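Local coordinates for protein alanine racemase (Oenococcus oeni PSU-1, PDB 3HUR) that belongs to the alanine racemase family, pairing an N-terminal TIM-barrel domain with a C-terminal domain rich in beta strands, at residues A54-A59 with L80-W85. Residues are numbered along the deposited sequence; the frame is centred on the assembly and turned at random.
Sequences AFQETA and LTLPIW
Q56, near the C-terminal end of helix 48-57, reaches across to T81 and L82 of segment 80-85 and brings its amide oxygen up to three donors. At the root of the side chain, CB lies 4.2 Å from L82 CD1, and CG comes next, 4.0 Å from L82 CG, the two side chains lying alongside and pointing opposite ways. With CG anti to the backbone N (chi1 -167°) and the chain extended beyond it, the amide is carried out to the backbone of T81 and L82. There OE1 of Q56 faces the N-H groups of these two successive residues. The bond from L82 N to OE1 is well formed, 3.1 Å long, its donor tilted 18° from the amide plane, while T81 N comes to a suspiciously short 2.5 Å of OE1, so that its exact geometry is doubtful. The T81 side chain stands roughly perpendicular to that of Q56, and its hydroxyl adds a weak bond from OG1 to OE1 at 2.9 Å. For NE2 of Q56 the nearest atom across the contact is T81 OG1, at 3.6 Å. L80 lies more loosely alongside, CB and CD2 each 4.1 Å from Q56 OE1. NH1 of R76, on helix 69-77, bonds to the carbonyl oxygens of both L80 and L82. In the TIM-barrel domain, the contact joins the end of helix 48-57 to the loop leading from helix 69-77 into strand 84-86, which lies between strands 63-66 and 103-107 in the parallel sheet.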
loop_
_atom_site.group_PDB
_atom_site.type_symbol
_atom_site.label_atom_id
_atom_site.label_comp_id
_atom_site.label_asym_id
_atom_site.label_seq_id
_atom_site.Cartn_x
_atom_site.Cartn_y
_atom_site.Cartn_z
ATOM N N ALA A 54 -15.344 30.180 -13.596
ATOM C CA ALA A 54 -16.334 29.684 -14.543
ATOM C C ALA A 54 -17.771 29.979 -14.040
ATOM O O ALA A 54 -18.648 30.291 -14.829
ATOM C CB ALA A 54 -16.165 28.215 -14.775
ATOM N N PHE A 55 -18.014 29.885 -12.741
ATOM C CA PHE A 55 -19.365 30.125 -12.278
ATOM C C PHE A 55 -19.728 31.618 -12.297
ATOM O O PHE A 55 -20.906 31.939 -12.485
ATOM C CB PHE A 55 -19.597 29.577 -10.871
ATOM C CG PHE A 55 -19.368 28.103 -10.726
ATOM C CD1 PHE A 55 -19.578 27.246 -11.755
ATOM C CD2 PHE A 55 -18.932 27.584 -9.524
ATOM C CE1 PHE A 55 -19.368 25.893 -11.582
ATOM C CE2 PHE A 55 -18.728 26.254 -9.353
ATOM C CZ PHE A 55 -18.931 25.406 -10.376
ATOM N N GLN A 56 -18.747 32.503 -12.061
ATOM C CA GLN A 56 -18.981 33.979 -12.053
ATOM C C GLN A 56 -19.288 34.493 -13.461
ATOM O O GLN A 56 -20.147 35.332 -13.655
ATOM C CB GLN A 56 -17.772 34.748 -11.501
ATOM C CG GLN A 56 -18.058 36.201 -11.182
ATOM C CD GLN A 56 -16.898 36.916 -10.478
ATOM O OE1 GLN A 56 -16.874 37.034 -9.256
ATOM N NE2 GLN A 56 -15.936 37.388 -11.248
ATOM N N GLU A 57 -18.616 33.931 -14.449
ATOM C CA GLU A 57 -18.694 34.434 -15.789
ATOM C C GLU A 57 -19.981 34.009 -16.439
ATOM O O GLU A 57 -20.487 34.708 -17.331
ATOM C CB GLU A 57 -17.488 33.971 -16.619
ATOM C CG GLU A 57 -17.793 33.577 -18.118
ATOM C CD GLU A 57 -17.871 34.761 -19.066
ATOM O OE1 GLU A 57 -17.559 35.869 -18.621
ATOM O OE2 GLU A 57 -18.220 34.582 -20.261
ATOM N N THR A 58 -20.475 32.846 -16.052
ATOM C CA THR A 58 -21.700 32.315 -16.633
ATOM C C THR A 58 -22.900 32.654 -15.764
ATOM O O THR A 58 -24.019 32.338 -16.110
ATOM C CB THR A 58 -21.648 30.795 -16.751
ATOM O OG1 THR A 58 -21.350 30.220 -15.454
ATOM C CG2 THR A 58 -20.629 30.400 -17.786
ATOM N N ALA A 59 -22.659 33.258 -14.612
ATOM C CA ALA A 59 -23.734 33.663 -13.712
ATOM C C ALA A 59 -24.506 32.454 -13.173
ATOM O O ALA A 59 -25.651 32.583 -12.731
ATOM C CB ALA A 59 -24.680 34.626 -14.411
ATOM N N LEU A 80 -12.378 37.151 -7.981
ATOM C CA LEU A 80 -13.759 36.735 -7.796
ATOM C C LEU A 80 -14.487 37.774 -6.961
ATOM O O LEU A 80 -13.964 38.213 -5.917
ATOM C CB LEU A 80 -13.796 35.354 -7.154
ATOM C CG LEU A 80 -13.469 34.408 -8.301
ATOM C CD1 LEU A 80 -12.220 33.591 -8.015
ATOM C CD2 LEU A 80 -14.701 33.606 -8.690
ATOM N N THR A 81 -15.668 38.180 -7.430
ATOM C CA THR A 81 -16.401 39.274 -6.797
ATOM C C THR A 81 -17.696 38.835 -6.157
ATOM O O THR A 81 -18.269 39.590 -5.365
ATOM C CB THR A 81 -16.725 40.394 -7.805
ATOM O OG1 THR A 81 -17.356 39.831 -8.961
ATOM C CG2 THR A 81 -15.443 41.117 -8.224
ATOM N N LEU A 82 -18.167 37.634 -6.488
ATOM C CA LEU A 82 -19.354 37.095 -5.854
ATOM C C LEU A 82 -19.160 37.062 -4.373
ATOM O O LEU A 82 -18.028 37.057 -3.873
ATOM C CB LEU A 82 -19.647 35.691 -6.311
ATOM C CG LEU A 82 -19.983 35.543 -7.785
ATOM C CD1 LEU A 82 -20.124 34.089 -8.119
ATOM C CD2 LEU A 82 -21.233 36.290 -8.124
ATOM N N PRO A 83 -20.269 37.096 -3.630
ATOM C CA PRO A 83 -20.083 36.937 -2.171
ATOM C C PRO A 83 -19.584 35.520 -1.826
ATOM O O PRO A 83 -19.916 34.556 -2.498
ATOM C CB PRO A 83 -21.468 37.198 -1.581
ATOM C CG PRO A 83 -22.445 37.211 -2.788
ATOM C CD PRO A 83 -21.664 37.346 -4.047
ATOM N N ILE A 84 -18.804 35.427 -0.756
ATOM C CA ILE A 84 -18.172 34.203 -0.338
ATOM C C ILE A 84 -18.442 34.000 1.108
ATOM O O ILE A 84 -18.412 34.937 1.894
ATOM C CB ILE A 84 -16.629 34.258 -0.506
ATOM C CG1 ILE A 84 -16.261 34.231 -1.989
ATOM C CG2 ILE A 84 -15.987 33.076 0.190
ATOM C CD1 ILE A 84 -15.088 35.059 -2.348
ATOM N N TRP A 85 -18.658 32.750 1.461
ATOM C CA TRP A 85 -19.100 32.403 2.787
ATOM C C TRP A 85 -18.159 31.325 3.249
ATOM O O TRP A 85 -18.040 30.290 2.621
ATOM C CB TRP A 85 -20.548 31.905 2.659
ATOM C CG TRP A 85 -21.202 31.284 3.839
ATOM C CD1 TRP A 85 -20.712 31.151 5.115
ATOM C CD2 TRP A 85 -22.527 30.746 3.859
ATOM N NE1 TRP A 85 -21.649 30.515 5.903
ATOM C CE2 TRP A 85 -22.771 30.276 5.145
ATOM C CE3 TRP A 85 -23.516 30.591 2.885
ATOM C CZ2 TRP A 85 -23.959 29.668 5.492
ATOM C CZ3 TRP A 85 -24.692 29.984 3.232
ATOM C CH2 TRP A 85 -24.908 29.534 4.526
#